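Local structure of ABC-type metal ion transport system, periplasmic component (Vibrio vulnificus, 3K2D) at residues M58-H63 / N202-R207; V106-P111 / V169-I174. The protein binds methionine, probably as the substrate-binding lipoprotein of an ABC-type importer, and activates Toll-like receptor 2. The protein carries 4 engineered substitutions. All coordinates share one frame; numbering follows the deposited sequence.

Contacts 1 and 2 each join two strands in a different five-stranded mixed sheet, the two-lobed build expected of a periplasmic binding protein fold. Their centres are 27 Å apart and fall on opposite sides of the chain's centre, and their nearest atoms stay about 8 Å apart, so they do not touch. The bound methionine ties contact 1 to the pocket directly, through Phe61, Gln62, His63 and Asn202, whereas contact 2 stands back from the ligand, with the Pro111 side chain about 8 Å away. Along the sequence, 106-111 and 169-174 both fall between 58-63 and 202-207. Asn116 lies between the two regions, next to His63 and Pro111.

Contact 1: M58-H63 / N202-R207; sequences MNAFQH and NLIVAR. Engineered in segment 58-63: Met58 (natural residue Ile). With MET (methionine), chain C.
The methionine pocket is built on the end of an antiparallel strand pair, where Asn202 and His63 meet the ligand. Asn202 ND2 donates to the ligand O at 3.2 Å with an N-H...O angle of 156°, while its OD1 takes a weak bond from the ligand N; one amide thus faces both the amino and the carboxylate group, with Arg119 and Thr177 also bonding to the ligand. The ligand SD lies over one face of the His63 ring, 3.4 Å from His63 NE2 and offset toward the rim, and that nitrogen is hydrogen-bonded to Asn116 OD1. Farther along, Asn59 and Val205 form the hydrogen-bonded pair: Asn59 N to Val205 O and Val205 N to Asn59 O are both 2.9 Å. Gln62 CG sits between its backbone N and carbonyl carbon (chi1 74°), and the chain beyond is extended, bringing NE2 to 3.5 Å from Val205 CG2; NE2 also bonds to Asn48. A water accepts from Phe61 N and Gln62 NE2 and donates to Leu203 O at 2.7 Å, bridging the strands. The engineered Met58 places SD 4.1 Å from Ile204 CG2. Helix 214-223 covers this Met58-Ile204 face, helices 47-53 and 64-74 pack against Val205, and strands 8-13 and 78-83 flank the pair.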
ATOM      1  N   MET A  58     -13.924   4.810   8.657  1.00 22.59           N
ATOM      2  CA  MET A  58     -12.630   5.240   8.119  1.00 23.61           C
ATOM      3  C   MET A  58     -11.782   4.037   7.701  1.00 23.71           C
ATOM      4  O   MET A  58     -12.115   2.893   8.025  1.00 24.83           O
ATOM      5  CB  MET A  58     -11.862   6.108   9.150  1.00 21.61           C
ATOM      6  CG  MET A  58     -11.412   5.417  10.467  1.00 20.25           C
ATOM      7  SD  MET A  58     -10.670   6.495  11.739  1.00  2.82           S
ATOM      8  CE  MET A  58     -11.968   6.780  12.589  1.00 11.62           C
ATOM      9  N   ASN A  59     -10.716   4.285   6.941  1.00 22.34           N
ATOM     10  CA  ASN A  59      -9.813   3.206   6.539  1.00 19.10           C
ATOM     11  C   ASN A  59      -8.371   3.683   6.545  1.00 18.91           C
ATOM     12  O   ASN A  59      -8.096   4.885   6.517  1.00 18.51           O
ATOM     13  CB  ASN A  59     -10.164   2.629   5.157  1.00 17.36           C
ATOM     14  CG  ASN A  59     -10.069   3.654   4.031  1.00 17.56           C
ATOM     15  OD1 ASN A  59      -9.090   4.396   3.910  1.00 16.80           O
ATOM     16  ND2 ASN A  59     -11.088   3.679   3.184  1.00 16.58           N
ATOM     17  N   ALA A  60      -7.452   2.730   6.598  1.00 18.62           N
ATOM     18  CA  ALA A  60      -6.032   3.040   6.611  1.00 18.87           C
ATOM     19  C   ALA A  60      -5.325   2.003   5.755  1.00 18.75           C
ATOM     20  O   ALA A  60      -4.987   0.925   6.244  1.00 18.17           O
ATOM     21  CB  ALA A  60      -5.505   3.001   8.046  1.00 18.21           C
ATOM     22  N   PHE A  61      -5.088   2.330   4.484  1.00 18.38           N
ATOM     23  CA  PHE A  61      -4.449   1.375   3.580  1.00 17.11           C
ATOM     24  C   PHE A  61      -3.869   1.970   2.283  1.00 16.44           C
ATOM     25  O   PHE A  61      -3.143   1.286   1.563  1.00 15.39           O
ATOM     26  CB  PHE A  61      -5.477   0.319   3.178  1.00 17.75           C
ATOM     27  CG  PHE A  61      -6.451   0.814   2.144  1.00 19.03           C
ATOM     28  CD1 PHE A  61      -7.366   1.809   2.455  1.00 19.33           C
ATOM     29  CD2 PHE A  61      -6.384   0.358   0.830  1.00 19.64           C
ATOM     30  CE1 PHE A  61      -8.197   2.352   1.474  1.00 19.78           C
ATOM     31  CE2 PHE A  61      -7.207   0.891  -0.157  1.00 20.59           C
ATOM     32  CZ  PHE A  61      -8.117   1.896   0.165  1.00 20.53           C
ATOM     33  N   GLN A  62      -4.179   3.225   1.976  1.00 16.03           N
ATOM     34  CA  GLN A  62      -3.721   3.801   0.713  1.00 15.44           C
ATOM     35  C   GLN A  62      -2.843   5.027   0.792  1.00 15.59           C
ATOM     36  O   GLN A  62      -2.660   5.614   1.856  1.00 17.13           O
ATOM     37  CB  GLN A  62      -4.935   4.173  -0.134  1.00 15.72           C
ATOM     38  CG  GLN A  62      -5.649   5.423   0.372  1.00 16.74           C
ATOM     39  CD  GLN A  62      -7.115   5.456  -0.002  1.00 20.51           C
ATOM     40  OE1 GLN A  62      -7.472   5.470  -1.185  1.00 21.65           O
ATOM     41  NE2 GLN A  62      -7.980   5.460   1.009  1.00 20.55           N
ATOM     42  N   HIS A  63      -2.295   5.405  -0.363  1.00 15.50           N
ATOM     43  CA  HIS A  63      -1.503   6.627  -0.470  1.00 15.31           C
ATOM     44  C   HIS A  63      -2.328   7.618  -1.307  1.00 14.98           C
ATOM     45  O   HIS A  63      -3.316   7.237  -1.926  1.00 13.18           O
ATOM     46  CB  HIS A  63      -0.110   6.366  -1.074  1.00 13.27           C
ATOM     47  CG  HIS A  63      -0.090   5.470  -2.277  1.00 12.87           C
ATOM     48  ND1 HIS A  63      -0.788   5.744  -3.436  1.00 12.36           N
ATOM     49  CD2 HIS A  63       0.641   4.357  -2.539  1.00 10.59           C
ATOM     50  CE1 HIS A  63      -0.486   4.844  -4.355  1.00 11.15           C
ATOM     51  NE2 HIS A  63       0.382   3.991  -3.837  1.00  6.89           N
ATOM     52  N   ASN A 202       1.304   6.392   3.330  1.00 12.47           N
ATOM     53  CA  ASN A 202      -0.062   5.937   3.553  1.00 12.08           C
ATOM     54  C   ASN A 202      -0.882   6.919   4.382  1.00 12.45           C
ATOM     55  O   ASN A 202      -0.351   7.850   4.981  1.00 12.05           O
ATOM     56  CB  ASN A 202      -0.077   4.550   4.181  1.00 12.17           C
ATOM     57  CG  ASN A 202       0.303   3.468   3.190  1.00 11.92           C
ATOM     58  OD1 ASN A 202       0.069   2.286   3.426  1.00 12.05           O
ATOM     59  ND2 ASN A 202       0.901   3.871   2.074  1.00 12.88           N
ATOM     60  N   LEU A 203      -2.187   6.696   4.414  1.00 12.64           N
ATOM     61  CA  LEU A 203      -3.072   7.614   5.082  1.00 12.36           C
ATOM     62  C   LEU A 203      -4.256   6.988   5.779  1.00 13.73           C
ATOM     63  O   LEU A 203      -4.612   5.831   5.548  1.00 15.49           O
ATOM     64  CB  LEU A 203      -3.638   8.585   4.051  1.00 12.24           C
ATOM     65  CG  LEU A 203      -2.758   9.048   2.896  1.00 10.29           C
ATOM     66  CD1 LEU A 203      -3.633   9.567   1.780  1.00 11.93           C
ATOM     67  CD2 LEU A 203      -1.814  10.104   3.370  1.00 10.66           C
ATOM     68  N   ILE A 204      -4.862   7.787   6.643  1.00 13.34           N
ATOM     69  CA  ILE A 204      -6.071   7.383   7.318  1.00 14.74           C
ATOM     70  C   ILE A 204      -7.065   8.300   6.628  1.00 14.24           C
ATOM     71  O   ILE A 204      -6.960   9.528   6.696  1.00 13.88           O
ATOM     72  CB  ILE A 204      -6.028   7.678   8.816  1.00 15.52           C
ATOM     73  CG1 ILE A 204      -5.003   6.758   9.488  1.00 15.85           C
ATOM     74  CG2 ILE A 204      -7.425   7.501   9.414  1.00 12.51           C
ATOM     75  CD1 ILE A 204      -4.790   7.025  10.966  1.00 16.41           C
ATOM     76  N   VAL A 205      -8.000   7.697   5.916  1.00 13.10           N
ATOM     77  CA  VAL A 205      -8.988   8.463   5.193  1.00 12.89           C
ATOM     78  C   VAL A 205     -10.371   8.240   5.779  1.00 13.99           C
ATOM     79  O   VAL A 205     -10.718   7.124   6.213  1.00 12.75           O
ATOM     80  CB  VAL A 205      -9.004   8.070   3.696  1.00 11.91           C
ATOM     81  CG1 VAL A 205     -10.023   8.910   2.950  1.00 11.20           C
ATOM     82  CG2 VAL A 205      -7.607   8.249   3.100  1.00 11.68           C
ATOM     83  N   ALA A 206     -11.155   9.312   5.783  1.00 13.51           N
ATOM     84  CA  ALA A 206     -12.508   9.263   6.298  1.00 14.89           C
ATOM     85  C   ALA A 206     -13.413   9.909   5.260  1.00 16.10           C
ATOM     86  O   ALA A 206     -12.939  10.384   4.221  1.00 16.33           O
ATOM     87  CB  ALA A 206     -12.584  10.024   7.616  1.00 11.71           C
ATOM     88  N   ARG A 207     -14.717   9.913   5.519  1.00 17.65           N
ATOM     89  CA  ARG A 207     -15.626  10.560   4.589  1.00 19.45           C
ATOM     90  C   ARG A 207     -15.427  12.061   4.708  1.00 19.75           C
ATOM     91  O   ARG A 207     -14.854  12.558   5.676  1.00 20.94           O
ATOM     92  CB  ARG A 207     -17.080  10.214   4.887  1.00 17.10           C
ATOM     93  CG  ARG A 207     -17.490   8.847   4.387  1.00 19.13           C
ATOM     94  CD  ARG A 207     -18.982   8.674   4.475  1.00 17.70           C
ATOM     95  NE  ARG A 207     -19.440   8.656   5.858  1.00 20.04           N
ATOM     96  CZ  ARG A 207     -19.224   7.645   6.689  1.00 20.55           C
ATOM     97  NH1 ARG A 207     -18.558   6.580   6.273  1.00 23.39           N
ATOM     98  NH2 ARG A 207     -19.681   7.689   7.928  1.00 21.40           N
TER
HETATM   99  N   MET C 266       0.173   0.088   1.063  1.00 11.46           N
HETATM  100  CA  MET C 266       0.623   0.278  -0.369  1.00 12.66           C
HETATM  101  C   MET C 266       2.050   0.696  -0.338  1.00 13.50           C
HETATM  102  O   MET C 266       2.417   1.554   0.511  1.00 11.22           O
HETATM  103  CB  MET C 266      -0.102   1.381  -1.113  1.00 11.70           C
HETATM  104  CG  MET C 266      -1.536   1.155  -1.292  1.00  8.93           C
HETATM  105  SD  MET C 266      -2.193   2.173  -2.566  1.00  1.00           S
HETATM  106  CE  MET C 266      -3.787   1.477  -2.330  1.00  1.77           C
HETATM  107  OXT MET C 266       2.827   0.203  -1.170  1.00 15.33           O
HETATM  108  O   HOH W   1      -6.185   4.770   3.575  1.00 25.53           O

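Contact 2: V106-P111 / V169-I174; sequences VRIAVP and VALSII
Backbone hydrogen bonds join Arg107 and Ala109 to segment 169-174; strands 107-111 and 171-174 are the parallel pair inside the mixed sheet of the second lobe, their short axes 12° apart. Ala109 bonds through both its N and its O: its N donates to Leu171 O at 2.9 Å, and its O accepts from Ile173 N at 3.0 Å with an N-H...O angle of 163°. This is the alternating pattern of a parallel ladder, with Ile108 beside Leu171 and Ala109 beside Ser172. At the start, Ala170 N reaches Arg107 O at 3.0 Å, so the loop before strand 171-174 is already tied to its neighbour. Two CA-H...O contacts add to the ladder, among them Ile108 CA to Leu171 O at 3.2 Å.

Apolar contacts fill in around these bonds. Val106 CB meets Ala170 CB at 3.6 Å, and Ile108 CG2 lies 4.2 Å from Leu171 CD2 on one face of the sheet. Val169 spans two partners: CG2 touches Ala109 CB at 3.9 Å, while CG1, anti to the carbonyl carbon (chi1 -59°), sits over the centre of one face of the Arg107 guanidinium. The Arg107 chain, bent at chi2 and chi3, crosses Val169 at about a right angle, and its NH2 bonds weakly to Asp168 O.

On the face of Ala109, Ser172 OG packs 3.3 Å from Ala109 CB and is hydrogen-bonded to Ser165 OG. Strand 153-157 pairs with the far edge of 107-111, strand 90-92 lies beyond 171-174, and helices 162-165 and 114-126 pack on Ala109 and Ile173 respectively.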
ATOM      1  N   VAL A 106      13.309 -11.549 -19.918  1.00 22.15           N
ATOM      2  CA  VAL A 106      12.631 -12.038 -18.718  1.00 20.88           C
ATOM      3  C   VAL A 106      11.295 -11.342 -18.519  1.00 21.31           C
ATOM      4  O   VAL A 106      11.013 -10.289 -19.106  1.00 20.47           O
ATOM      5  CB  VAL A 106      13.464 -11.828 -17.420  1.00 19.73           C
ATOM      6  CG1 VAL A 106      14.721 -12.672 -17.454  1.00 17.81           C
ATOM      7  CG2 VAL A 106      13.803 -10.357 -17.250  1.00 19.35           C
ATOM      8  N   ARG A 107      10.481 -11.954 -17.667  1.00 22.59           N
ATOM      9  CA  ARG A 107       9.160 -11.455 -17.322  1.00 20.67           C
ATOM     10  C   ARG A 107       9.276 -10.778 -15.958  1.00 18.41           C
ATOM     11  O   ARG A 107       9.874 -11.325 -15.040  1.00 17.99           O
ATOM     12  CB  ARG A 107       8.171 -12.628 -17.250  1.00 23.05           C
ATOM     13  CG  ARG A 107       7.002 -12.558 -18.228  1.00 26.85           C
ATOM     14  CD  ARG A 107       6.758 -13.897 -18.944  1.00 29.42           C
ATOM     15  NE  ARG A 107       6.478 -14.997 -18.026  1.00 36.46           N
ATOM     16  CZ  ARG A 107       5.274 -15.291 -17.535  1.00 40.02           C
ATOM     17  NH1 ARG A 107       4.213 -14.571 -17.877  1.00 41.42           N
ATOM     18  NH2 ARG A 107       5.135 -16.299 -16.679  1.00 40.34           N
ATOM     19  N   ILE A 108       8.727  -9.577 -15.842  1.00 17.85           N
ATOM     20  CA  ILE A 108       8.738  -8.845 -14.578  1.00 17.34           C
ATOM     21  C   ILE A 108       7.293  -8.524 -14.215  1.00 18.06           C
ATOM     22  O   ILE A 108       6.592  -7.836 -14.961  1.00 18.62           O
ATOM     23  CB  ILE A 108       9.552  -7.524 -14.680  1.00 16.16           C
ATOM     24  CG1 ILE A 108      11.043  -7.846 -14.815  1.00 15.32           C
ATOM     25  CG2 ILE A 108       9.290  -6.655 -13.465  1.00 12.74           C
ATOM     26  CD1 ILE A 108      11.951  -6.640 -14.790  1.00 17.06           C
ATOM     27  N   ALA A 109       6.849  -9.032 -13.072  1.00 17.25           N
ATOM     28  CA  ALA A 109       5.480  -8.798 -12.626  1.00 17.61           C
ATOM     29  C   ALA A 109       5.349  -7.513 -11.797  1.00 17.99           C
ATOM     30  O   ALA A 109       6.218  -7.200 -10.979  1.00 19.04           O
ATOM     31  CB  ALA A 109       4.988  -9.995 -11.824  1.00 16.32           C
ATOM     32  N   VAL A 110       4.258  -6.779 -12.025  1.00 16.67           N
ATOM     33  CA  VAL A 110       3.968  -5.523 -11.322  1.00 15.93           C
ATOM     34  C   VAL A 110       2.457  -5.407 -11.075  1.00 15.65           C
ATOM     35  O   VAL A 110       1.659  -6.101 -11.701  1.00 14.18           O
ATOM     36  CB  VAL A 110       4.403  -4.274 -12.161  1.00 16.71           C
ATOM     37  CG1 VAL A 110       5.843  -4.419 -12.629  1.00 16.55           C
ATOM     38  CG2 VAL A 110       3.482  -4.092 -13.359  1.00 14.37           C
ATOM     39  N   PRO A 111       2.048  -4.543 -10.133  1.00 16.32           N
ATOM     40  CA  PRO A 111       0.613  -4.387  -9.870  1.00 16.11           C
ATOM     41  C   PRO A 111      -0.068  -3.721 -11.065  1.00 16.75           C
ATOM     42  O   PRO A 111       0.588  -3.040 -11.851  1.00 15.79           O
ATOM     43  CB  PRO A 111       0.578  -3.540  -8.606  1.00 14.31           C
ATOM     44  CG  PRO A 111       1.893  -2.832  -8.616  1.00 18.01           C
ATOM     45  CD  PRO A 111       2.846  -3.873  -9.096  1.00 16.16           C
ATOM     46  N   VAL A 169       7.648 -15.677 -12.694  1.00 26.65           N
ATOM     47  CA  VAL A 169       8.426 -14.664 -13.388  1.00 24.86           C
ATOM     48  C   VAL A 169       9.811 -14.535 -12.799  1.00 23.83           C
ATOM     49  O   VAL A 169      10.109 -15.124 -11.763  1.00 23.71           O
ATOM     50  CB  VAL A 169       7.733 -13.293 -13.330  1.00 25.80           C
ATOM     51  CG1 VAL A 169       6.354 -13.388 -13.960  1.00 23.88           C
ATOM     52  CG2 VAL A 169       7.640 -12.820 -11.886  1.00 24.81           C
ATOM     53  N   ALA A 170      10.658 -13.757 -13.461  1.00 22.00           N
ATOM     54  CA  ALA A 170      12.021 -13.567 -12.994  1.00 21.90           C
ATOM     55  C   ALA A 170      12.085 -12.651 -11.779  1.00 22.83           C
ATOM     56  O   ALA A 170      12.957 -12.802 -10.915  1.00 22.70           O
ATOM     57  CB  ALA A 170      12.874 -12.998 -14.114  1.00 20.67           C
ATOM     58  N   LEU A 171      11.154 -11.709 -11.701  1.00 22.47           N
ATOM     59  CA  LEU A 171      11.155 -10.761 -10.599  1.00 22.16           C
ATOM     60  C   LEU A 171       9.819 -10.022 -10.498  1.00 20.06           C
ATOM     61  O   LEU A 171       9.190  -9.720 -11.508  1.00 20.24           O
ATOM     62  CB  LEU A 171      12.323  -9.785 -10.808  1.00 23.39           C
ATOM     63  CG  LEU A 171      12.617  -8.672  -9.802  1.00 26.23           C
ATOM     64  CD1 LEU A 171      14.109  -8.386  -9.806  1.00 26.32           C
ATOM     65  CD2 LEU A 171      11.808  -7.419 -10.153  1.00 24.81           C
ATOM     66  N   SER A 172       9.392  -9.735  -9.274  1.00 19.13           N
ATOM     67  CA  SER A 172       8.124  -9.052  -9.049  1.00 17.75           C
ATOM     68  C   SER A 172       8.212  -7.915  -8.051  1.00 16.80           C
ATOM     69  O   SER A 172       8.815  -8.050  -6.992  1.00 15.80           O
ATOM     70  CB  SER A 172       7.075 -10.034  -8.527  1.00 18.73           C
ATOM     71  OG  SER A 172       6.928 -11.151  -9.378  1.00 22.90           O
ATOM     72  N   ILE A 173       7.597  -6.791  -8.400  1.00 17.09           N
ATOM     73  CA  ILE A 173       7.543  -5.639  -7.514  1.00 16.02           C
ATOM     74  C   ILE A 173       6.239  -5.847  -6.748  1.00 17.22           C
ATOM     75  O   ILE A 173       5.156  -5.830  -7.331  1.00 18.81           O
ATOM     76  CB  ILE A 173       7.534  -4.321  -8.322  1.00 15.06           C
ATOM     77  CG1 ILE A 173       8.929  -4.110  -8.933  1.00 13.57           C
ATOM     78  CG2 ILE A 173       7.145  -3.148  -7.425  1.00 11.91           C
ATOM     79  CD1 ILE A 173       9.046  -2.900  -9.839  1.00 15.51           C
ATOM     80  N   ILE A 174       6.360  -6.075  -5.444  1.00 18.07           N
ATOM     81  CA  ILE A 174       5.211  -6.358  -4.595  1.00 17.63           C
ATOM     82  C   ILE A 174       5.022  -5.341  -3.484  1.00 18.64           C
ATOM     83  O   ILE A 174       5.992  -4.950  -2.840  1.00 20.62           O
ATOM     84  CB  ILE A 174       5.380  -7.743  -3.927  1.00 17.87           C
ATOM     85  CG1 ILE A 174       5.722  -8.794  -4.988  1.00 18.34           C
ATOM     86  CG2 ILE A 174       4.121  -8.118  -3.171  1.00 14.60           C
ATOM     87  CD1 ILE A 174       6.027 -10.181  -4.424  1.00 18.09           C
TER